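Local coordinates for protein Gp26 (Listeria phage P40, PDB 4JZ5) that probably hydrolyses the glycan strands of Listeria cell-wall peptidoglycan, as expected for the catalytic domain of a phage endolysin of glycosyl hydrolase family 25, at residues E119-K124 / D153-T158; L149-S154 / H159-V164; M96-Y101 / D137-Q142; L26-W31 / K201-P206. All blocks are in the same frame, centred on the assembly; numbering follows the deposited sequence. Where two conformers were deposited one is given.

Contact 1: residues E119-K124 / D153-T158; sequences EEVKLK and DSFWKT
Phe155, near the start of helix 153-158, lays its ring against the backbone of Glu119, the residue that closes the Asp-X-Glu sequence found in family 25 enzymes, just after strand 114-117. From the helix, Phe155 CB already points at loop 119-124. With CG anti to the backbone N (chi1 -175°), the ring is carried straight out to the loop. Beyond CG the two long sides of the ring meet different atoms. On one side CD2 comes within 3.8 Å of Glu119 O, and CE2 approaches the same O at 3.6 Å. On the other, CE1 lies 4.1 Å from Glu119 CA. That CA is centred over the face, 4.0 Å from the ring centroid and only 9° off its normal, a CH-pi contact. At the tip, CZ meets Val121 CG2 at 4.1 Å, the methyl arriving near the ring plane, at the edge. A flat aromatic suits this place because it can accept a backbone CH on a face and a small branched side chain at its rim. The opposite face is stacked by the imidazole of His159, which limits how the ring can shift. The carboxylate of Glu119 leads away and that of Glu120 bonds to Tyr81 OH, so Glu119 offers the ring its backbone. The contact lies at the surface, beside the ends of strands 114-117 and 147-152. Val121 and Leu123 lean on helix 128-143, while Trp156 packs from helix 153-158 onto strands 147-152 and 169-172.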
# COMPACT_ATOMS: atom_id res chain seq x y z
N GLU A 119 4.72 -10.16 -1.92
CA GLU A 119 5.39 -10.78 -0.78
C GLU A 119 5.25 -12.30 -0.73
O GLU A 119 5.65 -12.93 0.25
CB GLU A 119 4.88 -10.14 0.50
CG GLU A 119 3.42 -10.40 0.79
CD GLU A 119 2.92 -9.61 2.02
OE1 GLU A 119 2.38 -8.50 1.89
OE2 GLU A 119 3.04 -10.12 3.15
N GLU A 120 4.71 -12.89 -1.79
CA GLU A 120 4.75 -14.34 -1.99
C GLU A 120 4.79 -14.56 -3.49
O GLU A 120 4.51 -13.65 -4.26
CB GLU A 120 3.55 -15.04 -1.34
CG GLU A 120 2.19 -14.71 -1.95
CD GLU A 120 1.08 -15.54 -1.32
OE1 GLU A 120 0.92 -16.72 -1.70
OE2 GLU A 120 0.37 -15.02 -0.42
N VAL A 121 5.16 -15.77 -3.89
CA VAL A 121 5.34 -16.07 -5.31
C VAL A 121 4.38 -17.16 -5.75
O VAL A 121 4.37 -18.25 -5.18
CB VAL A 121 6.78 -16.50 -5.61
CG1 VAL A 121 6.94 -16.76 -7.10
CG2 VAL A 121 7.77 -15.44 -5.13
N LYS A 122 3.56 -16.85 -6.74
CA LYS A 122 2.61 -17.81 -7.31
C LYS A 122 2.92 -18.05 -8.79
O LYS A 122 2.15 -18.69 -9.50
CB LYS A 122 1.16 -17.32 -7.16
CG LYS A 122 0.73 -17.06 -5.71
CD LYS A 122 0.80 -18.30 -4.82
CE LYS A 122 -0.28 -19.34 -5.13
NZ LYS A 122 -1.65 -18.85 -4.83
N LEU A 123 4.05 -17.53 -9.26
CA LEU A 123 4.39 -17.66 -10.67
C LEU A 123 4.48 -19.12 -11.07
O LEU A 123 5.14 -19.91 -10.40
CB LEU A 123 5.75 -17.01 -10.96
CG LEU A 123 5.85 -15.50 -10.74
CD1 LEU A 123 7.28 -15.05 -11.01
CD2 LEU A 123 4.87 -14.75 -11.62
N LYS A 124 3.86 -19.49 -12.19
CA LYS A 124 4.01 -20.84 -12.72
C LYS A 124 5.41 -21.04 -13.31
O LYS A 124 5.95 -22.14 -13.34
CB LYS A 124 2.95 -21.15 -13.78
CG LYS A 124 1.51 -21.13 -13.27
CD LYS A 124 1.24 -22.19 -12.23
CE LYS A 124 -0.24 -22.24 -11.87
NZ LYS A 124 -0.47 -23.10 -10.69
N ASP A 153 11.71 -6.32 4.00
CA ASP A 153 13.15 -6.17 3.84
C ASP A 153 13.82 -7.39 3.20
O ASP A 153 14.40 -7.29 2.12
CB ASP A 153 13.72 -5.89 5.24
CG ASP A 153 15.17 -5.47 5.23
OD1 ASP A 153 15.82 -5.41 4.16
OD2 ASP A 153 15.69 -5.20 6.33
N SER A 154 13.74 -8.53 3.87
CA SER A 154 14.40 -9.75 3.45
C SER A 154 13.88 -10.25 2.09
O SER A 154 14.67 -10.62 1.22
CB SER A 154 14.21 -10.84 4.49
OG SER A 154 14.82 -12.05 4.07
N PHE A 155 12.57 -10.29 1.93
CA PHE A 155 11.98 -10.72 0.67
C PHE A 155 12.47 -9.83 -0.47
O PHE A 155 12.82 -10.31 -1.56
CB PHE A 155 10.46 -10.68 0.75
CG PHE A 155 9.79 -11.22 -0.47
CD1 PHE A 155 9.64 -10.44 -1.60
CD2 PHE A 155 9.33 -12.53 -0.50
CE1 PHE A 155 9.03 -10.95 -2.73
CE2 PHE A 155 8.72 -13.05 -1.63
CZ PHE A 155 8.57 -12.25 -2.75
N TRP A 156 12.49 -8.53 -0.23
CA TRP A 156 12.90 -7.55 -1.23
C TRP A 156 14.32 -7.86 -1.71
O TRP A 156 14.59 -7.93 -2.91
CB TRP A 156 12.82 -6.16 -0.62
CG TRP A 156 13.06 -5.00 -1.54
CD1 TRP A 156 14.22 -4.69 -2.18
CD2 TRP A 156 12.13 -3.97 -1.87
NE1 TRP A 156 14.06 -3.54 -2.93
CE2 TRP A 156 12.79 -3.07 -2.74
CE3 TRP A 156 10.80 -3.71 -1.52
CZ2 TRP A 156 12.15 -1.95 -3.28
CZ3 TRP A 156 10.18 -2.59 -2.05
CH2 TRP A 156 10.85 -1.73 -2.91
N LYS A 157 15.23 -8.06 -0.77
CA LYS A 157 16.61 -8.35 -1.11
C LYS A 157 16.74 -9.66 -1.88
O LYS A 157 17.46 -9.73 -2.88
CB LYS A 157 17.46 -8.43 0.16
CG LYS A 157 17.67 -7.08 0.84
CD LYS A 157 18.65 -7.15 1.99
CE LYS A 157 18.14 -7.98 3.14
NZ LYS A 157 19.03 -7.88 4.34
N THR A 158 16.08 -10.70 -1.40
CA THR A 158 16.28 -12.03 -1.96
C THR A 158 15.52 -12.29 -3.26
O THR A 158 15.70 -13.34 -3.86
CB THR A 158 15.93 -13.14 -0.95
OG1 THR A 158 14.54 -13.07 -0.61
CG2 THR A 158 16.80 -13.02 0.31

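Contact 2: residues L149-S154 / H159-V164; sequences LYAGDS and HDLDKV
Leu149, Ala151, Leu161 and Val164 form a small buried apolar cluster inside a beta-alpha-beta crossover, where strand 147-152 and strand 169-172, its parallel neighbour, are joined through helix 153-158 and the loop that follows. Leu149 and Ala151 stand two apart on the strand, so both point to the helical side of the sheet. The CD2 methyl of Leu149 does most of the touching: it meets Val164 CB at 3.9 Å and Leu161 CB at 4.0 Å, in directions roughly at right angles. Leu149 CG lies beside the carbonyl carbon (chi1 179°), which extends the chain off the strand and across those of Leu161 and Val164 at about a right angle. Leu161 continues over Ala151, its CD1 3.7 Å from Ala151 CB; the small residue lets the longer one come close to the strand. In the next shell, Trp156 touches Leu149, Ala151 and Leu161, while Val128 and Ile136 of helix 128-143 pack on Leu161 and Val164. The loop is placed by a Schellman motif ending helix 153-158: Asp160, at positive phi (64°), lets the chain reverse, and Leu161 N bonds back to Trp156 O. Asp162 OD1 takes Trp156 NE1 and also pairs with Arg169, tying the turn to the indole and to the next strand. A short 3-10 segment then delivers Val164 to the cluster, with Val164 N bonded to Leu161 O at 3.0 Å.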
# COMPACT_ATOMS: atom_id res chain seq x y z
N LEU A 149 6.05 -0.01 -4.86
CA LEU A 149 6.29 -1.43 -4.63
C LEU A 149 6.51 -1.64 -3.15
O LEU A 149 7.27 -0.91 -2.52
CB LEU A 149 7.51 -1.88 -5.42
CG LEU A 149 7.91 -3.34 -5.28
CD1 LEU A 149 6.84 -4.29 -5.78
CD2 LEU A 149 9.22 -3.57 -6.03
N TYR A 150 5.84 -2.66 -2.61
CA TYR A 150 5.94 -3.04 -1.20
C TYR A 150 6.39 -4.48 -1.06
O TYR A 150 5.86 -5.37 -1.72
CB TYR A 150 4.58 -2.88 -0.50
CG TYR A 150 4.47 -3.56 0.85
CD1 TYR A 150 4.14 -4.92 0.94
CD2 TYR A 150 4.69 -2.85 2.02
CE1 TYR A 150 4.03 -5.54 2.16
CE2 TYR A 150 4.59 -3.47 3.25
CZ TYR A 150 4.26 -4.82 3.32
OH TYR A 150 4.14 -5.48 4.51
N ALA A 151 7.31 -4.70 -0.12
CA ALA A 151 7.63 -6.03 0.39
C ALA A 151 8.40 -5.86 1.69
O ALA A 151 8.87 -4.76 2.03
CB ALA A 151 8.44 -6.82 -0.62
N GLY A 152 8.53 -6.94 2.45
CA GLY A 152 9.44 -6.95 3.57
C GLY A 152 10.89 -6.88 3.12
O GLY A 152 11.24 -7.30 2.01
N ASP A 153 11.71 -6.32 4.00
CA ASP A 153 13.15 -6.17 3.84
C ASP A 153 13.82 -7.39 3.20
O ASP A 153 14.40 -7.29 2.12
CB ASP A 153 13.72 -5.89 5.24
CG ASP A 153 15.17 -5.47 5.23
OD1 ASP A 153 15.82 -5.41 4.16
OD2 ASP A 153 15.69 -5.20 6.33
N SER A 154 13.74 -8.53 3.87
CA SER A 154 14.40 -9.75 3.45
C SER A 154 13.88 -10.25 2.09
O SER A 154 14.67 -10.62 1.22
CB SER A 154 14.21 -10.84 4.49
OG SER A 154 14.82 -12.05 4.07
N HIS A 159 14.70 -11.33 -3.70
CA HIS A 159 14.04 -11.42 -5.00
C HIS A 159 14.46 -10.32 -5.95
O HIS A 159 13.84 -10.14 -7.00
CB HIS A 159 12.53 -11.48 -4.84
CG HIS A 159 12.07 -12.71 -4.14
ND1 HIS A 159 12.17 -12.88 -2.78
CD2 HIS A 159 11.60 -13.89 -4.63
CE1 HIS A 159 11.74 -14.09 -2.45
NE2 HIS A 159 11.38 -14.71 -3.56
N ASP A 160 15.52 -9.60 -5.60
CA ASP A 160 16.11 -8.58 -6.49
C ASP A 160 15.16 -7.43 -6.76
O ASP A 160 15.25 -6.83 -7.82
CB ASP A 160 16.49 -9.18 -7.85
CG ASP A 160 17.79 -9.89 -7.85
OD1 ASP A 160 18.53 -9.81 -6.84
OD2 ASP A 160 18.09 -10.52 -8.88
N LEU A 161 14.30 -7.09 -5.82
CA LEU A 161 13.31 -6.05 -6.10
C LEU A 161 13.92 -4.67 -6.36
O LEU A 161 13.25 -3.82 -6.93
CB LEU A 161 12.24 -5.98 -5.00
CG LEU A 161 11.37 -7.24 -4.84
CD1 LEU A 161 10.22 -6.94 -3.89
CD2 LEU A 161 10.85 -7.77 -6.17
N ASP A 162 15.18 -4.45 -5.99
CA ASP A 162 15.86 -3.21 -6.38
C ASP A 162 15.85 -3.01 -7.90
O ASP A 162 15.96 -1.87 -8.37
CB ASP A 162 17.31 -3.19 -5.88
CG ASP A 162 17.43 -2.85 -4.41
OD1 ASP A 162 16.46 -2.35 -3.82
OD2 ASP A 162 18.54 -3.06 -3.85
N LYS A 163 15.73 -4.09 -8.66
CA LYS A 163 15.76 -4.00 -10.11
C LYS A 163 14.43 -3.57 -10.73
O LYS A 163 14.37 -3.28 -11.92
CB LYS A 163 16.17 -5.34 -10.70
CG LYS A 163 17.60 -5.71 -10.35
CD LYS A 163 17.99 -7.04 -10.96
CE LYS A 163 19.43 -7.39 -10.67
NZ LYS A 163 19.85 -8.63 -11.39
N VAL A 164 13.36 -3.52 -9.93
CA VAL A 164 12.08 -3.03 -10.42
C VAL A 164 12.10 -1.50 -10.46
O VAL A 164 12.58 -0.87 -9.53
CB VAL A 164 10.92 -3.53 -9.54
CG1 VAL A 164 9.59 -3.06 -10.09
CG2 VAL A 164 10.93 -5.05 -9.46

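Contact 3: residues M96-Y101 / D137-Q142; sequences MLVSAY and DHVKGQ
Val98 and Val139 are the closest CA pair of segments 96-101 and 137-142, in an apolar helix-helix contact between 87-106 and 128-143, two neighbouring helices of the barrel's outer layer. The short segments run in roughly the same direction, crossing at -33°, and their axes approach to 9.8 Å. This orientation follows from the topology, since each helix is followed by a parallel strand of the sheet. Leu97 reaches across from the sheet-facing side: its CD2 lies 4.1 Å from both Val139 CG1 and Val139 CG2, fitting into the fork of the valine, and the two side chains meet at about a right angle. Val98, on the outer side, points CG2 at Gln142 CB, 3.9 Å away, and at the backbone of Val139, with Val139 CA at 4.2 Å. Valines suit these positions because a compact branched side chain presents methyls to the opposite helix without a long flexible chain. Gln142 sits at the exposed border of the contact and offers its aliphatic part to the valine. Its chi1 (-67°) puts CG over one face of the His138 ring, offset toward the rim, and the bend at chi2 (-63°) then turns the amide. His138 NE2 in turn bonds to Asn95 OD1 on the other helix, a polar link beside the apolar one. Toward the interior, Leu97 rests on Leu78 and His80 of strand 76-81 and on Ser51 of strand 46-53, while Val139 also packs on Ala94 of helix 87-106.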
# COMPACT_ATOMS: atom_id res chain seq x y z
N MET A 96 -7.18 -5.55 -11.96
CA MET A 96 -7.92 -5.50 -10.69
C MET A 96 -7.63 -4.20 -9.97
O MET A 96 -8.53 -3.53 -9.45
CB MET A 96 -7.52 -6.66 -9.77
CG MET A 96 -7.99 -8.04 -10.20
SD MET A 96 -9.77 -8.33 -10.03
CE MET A 96 -10.00 -8.45 -8.27
N LEU A 97 -6.36 -3.83 -9.90
CA LEU A 97 -5.99 -2.60 -9.24
C LEU A 97 -6.55 -1.39 -9.99
O LEU A 97 -7.06 -0.45 -9.37
CB LEU A 97 -4.47 -2.52 -9.08
CG LEU A 97 -3.91 -1.27 -8.38
CD1 LEU A 97 -4.56 -0.96 -7.03
CD2 LEU A 97 -2.42 -1.41 -8.22
N VAL A 98 -6.48 -1.41 -11.32
CA VAL A 98 -7.07 -0.32 -12.11
C VAL A 98 -8.57 -0.24 -11.87
O VAL A 98 -9.12 0.86 -11.66
CB VAL A 98 -6.76 -0.50 -13.61
CG1 VAL A 98 -7.45 0.59 -14.45
CG2 VAL A 98 -5.26 -0.46 -13.85
N SER A 99 -9.24 -1.39 -11.86
CA SER A 99 -10.67 -1.42 -11.61
C SER A 99 -11.02 -0.89 -10.22
O SER A 99 -12.01 -0.18 -10.06
CB SER A 99 -11.20 -2.83 -11.79
OG SER A 99 -11.21 -3.19 -13.16
N ALA A 100 -10.22 -1.25 -9.23
CA ALA A 100 -10.44 -0.75 -7.87
C ALA A 100 -10.30 0.77 -7.82
O ALA A 100 -11.09 1.46 -7.16
CB ALA A 100 -9.46 -1.40 -6.91
N TYR A 101 -9.29 1.29 -8.50
CA TYR A 101 -9.10 2.73 -8.63
C TYR A 101 -10.35 3.37 -9.26
O TYR A 101 -10.88 4.37 -8.75
CB TYR A 101 -7.83 2.99 -9.45
CG TYR A 101 -7.60 4.44 -9.76
CD1 TYR A 101 -7.08 5.32 -8.82
CD2 TYR A 101 -7.91 4.95 -11.01
CE1 TYR A 101 -6.88 6.65 -9.12
CE2 TYR A 101 -7.71 6.27 -11.31
CZ TYR A 101 -7.20 7.13 -10.37
OH TYR A 101 -7.01 8.45 -10.68
N ASP A 137 4.07 -1.41 -14.91
CA ASP A 137 3.97 -0.71 -16.17
C ASP A 137 2.52 -0.65 -16.63
O ASP A 137 2.07 0.36 -17.16
CB ASP A 137 4.75 -1.44 -17.26
CG ASP A 137 6.27 -1.38 -17.09
OD1 ASP A 137 6.77 -0.65 -16.23
OD2 ASP A 137 6.95 -2.10 -17.86
N HIS A 138 1.79 -1.75 -16.48
CA HIS A 138 0.41 -1.77 -16.93
C HIS A 138 -0.44 -0.78 -16.15
O HIS A 138 -1.21 -0.01 -16.73
CB HIS A 138 -0.17 -3.18 -16.86
CG HIS A 138 -1.49 -3.30 -17.54
ND1 HIS A 138 -1.60 -3.33 -18.91
CD2 HIS A 138 -2.75 -3.38 -17.05
CE1 HIS A 138 -2.87 -3.42 -19.24
NE2 HIS A 138 -3.59 -3.46 -18.13
N VAL A 139 -0.33 -0.81 -14.83
CA VAL A 139 -1.14 0.08 -14.01
C VAL A 139 -0.81 1.55 -14.30
O VAL A 139 -1.71 2.38 -14.44
CB VAL A 139 -0.98 -0.24 -12.52
CG1 VAL A 139 -1.76 0.74 -11.68
CG2 VAL A 139 -1.41 -1.67 -12.23
N LYS A 140 0.47 1.88 -14.37
CA LYS A 140 0.88 3.25 -14.69
C LYS A 140 0.33 3.67 -16.05
O LYS A 140 -0.19 4.78 -16.21
CB LYS A 140 2.41 3.39 -14.67
CG LYS A 140 2.99 3.36 -13.26
CD LYS A 140 4.51 3.35 -13.26
CE LYS A 140 5.16 4.57 -13.90
NZ LYS A 140 4.82 5.84 -13.20
N GLY A 141 0.45 2.79 -17.04
CA GLY A 141 0.00 3.11 -18.38
C GLY A 141 -1.50 3.27 -18.51
O GLY A 141 -1.95 4.00 -19.40
N GLN A 142 -2.25 2.58 -17.67
CA GLN A 142 -3.70 2.69 -17.69
C GLN A 142 -4.23 3.92 -16.98
O GLN A 142 -5.27 4.46 -17.36
CB GLN A 142 -4.35 1.44 -17.08
CG GLN A 142 -4.14 0.15 -17.88
CD GLN A 142 -4.78 0.18 -19.26
OE1 GLN A 142 -4.09 0.00 -20.26
NE2 GLN A 142 -6.08 0.38 -19.31

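Contact 4: residues L26-W31 / K201-P206; sequences LDISKW and KAIASP
Ile203 reaches across from loop 201-206 to Leu26 and Ile28 of strand 25-28, the first strand of the curled beta/alpha barrel sheet characteristic of family 25. Apolar contact comes first. The CD1 methyl of Ile203 lies 4.2 Å from Leu26 CD1 and equally 4.2 Å from Ile28 CG2, so one methyl spans two residues that project from the same face of the strand. The side chain of Ile203 is extended at chi2 (177°), which carries CD1 to the strand. Large aliphatic residues suit this buried place; Leu26 also packs on Ile200 and Met209, and Ile28 on Val47, Ile49 and Val207. Between them Asp27 turns the other way, its OD1 bonded to Gln193 and Asn210.

Past the end of the strand polar atoms meet. Internal to 26-31, Ser29 makes an ST turn: its OG accepts from Trp31 N at 3.1 Å, nearly straight at 168°. Serine suits because its hydroxyl, one bond from CB and swung round by chi1 (70°), can accept the N-H two residues on. The turn brings Trp31 O to 3.6 Å from Ser205 OG across the contact, while the indole leads away, and Lys30 lays CD over the centre of one face of that indole, its methylenes meeting the aromatic.

A water completes the link between the two loops, both of its hydrogens used on backbone carbonyls. Pro206 O, which also receives Gln32 NE2, takes one at 2.8 Å from the water oxygen; Trp31 O takes the other at 3.1 Å.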
# COMPACT_ATOMS: atom_id res chain seq x y z
N LEU A 26 -0.96 5.08 7.78
CA LEU A 26 -1.53 3.76 8.05
C LEU A 26 -1.77 3.01 6.76
O LEU A 26 -1.94 3.61 5.71
CB LEU A 26 -2.88 3.90 8.75
CG LEU A 26 -2.90 4.64 10.08
CD1 LEU A 26 -4.31 4.62 10.66
CD2 LEU A 26 -1.88 4.06 11.04
N ASP A 27 -1.82 1.69 6.85
CA ASP A 27 -2.44 0.91 5.80
C ASP A 27 -3.48 -0.01 6.43
O ASP A 27 -3.26 -0.54 7.52
CB ASP A 27 -1.42 0.16 4.92
CG ASP A 27 -0.57 -0.81 5.69
OD1 ASP A 27 0.51 -0.42 6.16
OD2 ASP A 27 -0.98 -1.99 5.76
N ILE A 28 -4.63 -0.13 5.77
CA ILE A 28 -5.78 -0.86 6.29
C ILE A 28 -6.40 -1.70 5.18
O ILE A 28 -6.16 -1.51 3.98
CB ILE A 28 -6.83 0.09 6.92
CG1 ILE A 28 -7.38 1.06 5.88
CG2 ILE A 28 -6.23 0.82 8.10
CD1 ILE A 28 -8.51 1.95 6.40
N SER A 29 -7.23 -2.64 5.62
CA SER A 29 -7.87 -3.60 4.75
C SER A 29 -9.14 -4.09 5.43
O SER A 29 -9.62 -3.51 6.39
CB SER A 29 -6.94 -4.78 4.47
OG SER A 29 -6.80 -5.57 5.64
N LYS A 30 -9.65 -5.21 4.94
CA LYS A 30 -10.81 -5.83 5.59
C LYS A 30 -10.51 -6.23 7.03
O LYS A 30 -11.44 -6.45 7.81
CB LYS A 30 -11.28 -7.06 4.79
CG LYS A 30 -10.33 -8.22 4.82
CD LYS A 30 -10.71 -9.20 5.90
CE LYS A 30 -10.79 -10.60 5.34
NZ LYS A 30 -11.40 -11.55 6.32
N TRP A 31 -9.24 -6.33 7.40
CA TRP A 31 -8.87 -6.69 8.77
C TRP A 31 -9.11 -5.56 9.76
O TRP A 31 -9.00 -5.76 10.97
CB TRP A 31 -7.42 -7.15 8.80
CG TRP A 31 -7.23 -8.42 8.05
CD1 TRP A 31 -6.56 -8.59 6.88
CD2 TRP A 31 -7.74 -9.71 8.40
NE1 TRP A 31 -6.61 -9.91 6.48
CE2 TRP A 31 -7.33 -10.61 7.40
CE3 TRP A 31 -8.50 -10.18 9.47
CZ2 TRP A 31 -7.66 -11.97 7.44
CZ3 TRP A 31 -8.83 -11.53 9.51
CH2 TRP A 31 -8.40 -12.40 8.50
N LYS A 201 -6.58 4.89 18.74
CA LYS A 201 -7.91 4.91 19.33
C LYS A 201 -9.01 4.66 18.30
O LYS A 201 -10.03 4.07 18.60
CB LYS A 201 -8.13 6.26 20.02
CG LYS A 201 -9.52 6.48 20.56
CD LYS A 201 -9.64 7.85 21.21
CE LYS A 201 -11.03 8.08 21.79
NZ LYS A 201 -11.37 7.07 22.83
N ALA A 202 -8.78 5.11 17.08
CA ALA A 202 -9.80 5.06 16.04
C ALA A 202 -10.07 3.67 15.48
O ALA A 202 -11.02 3.49 14.72
CB ALA A 202 -9.40 5.97 14.90
N ILE A 203 -9.24 2.69 15.83
CA ILE A 203 -9.34 1.35 15.26
C ILE A 203 -9.14 0.32 16.37
O ILE A 203 -8.12 0.34 17.05
CB ILE A 203 -8.28 1.12 14.17
CG1 ILE A 203 -8.43 2.15 13.05
CG2 ILE A 203 -8.39 -0.27 13.60
CD1 ILE A 203 -7.36 2.04 11.97
N ALA A 204 -10.10 -0.57 16.57
CA ALA A 204 -9.96 -1.54 17.65
C ALA A 204 -8.84 -2.55 17.39
O ALA A 204 -8.10 -2.95 18.30
CB ALA A 204 -11.27 -2.26 17.86
N SER A 205 -8.72 -2.92 16.13
CA SER A 205 -7.84 -3.98 15.68
C SER A 205 -6.38 -3.55 15.55
O SER A 205 -6.08 -2.38 15.33
CB SER A 205 -8.31 -4.42 14.30
OG SER A 205 -9.70 -4.16 14.14
N PRO A 206 -5.45 -4.52 15.63
CA PRO A 206 -4.06 -4.14 15.34
C PRO A 206 -4.01 -3.50 13.96
O PRO A 206 -4.76 -3.91 13.06
CB PRO A 206 -3.32 -5.47 15.35
CG PRO A 206 -4.23 -6.42 16.11
CD PRO A 206 -5.61 -5.96 15.87
O HOH W 1 -6.29 -6.13 12.37

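Overall arrangement
From the N terminus, strand 25-28 opens contact 4, which closes only at 201-206, so the other three contacts are all nested within its loop. Helix 87-106 next opens contact 3, and before helix 128-143 closes it the chain passes 119-124, where contact 1 begins; contacts 3 and 1 therefore cross. Contact 2 starts on strand 147-152, in series after contact 3. Contact 1 closes at 153-158, sharing Asp153 and Ser154 with contact 2, which closes at 159-164; the two touch through Trp156. Together they fix the loop after strand 114-117 and the following crossover on the same side of the chain's centre. Contact 4, centred about 25 Å from both, joins the first strand to a late loop.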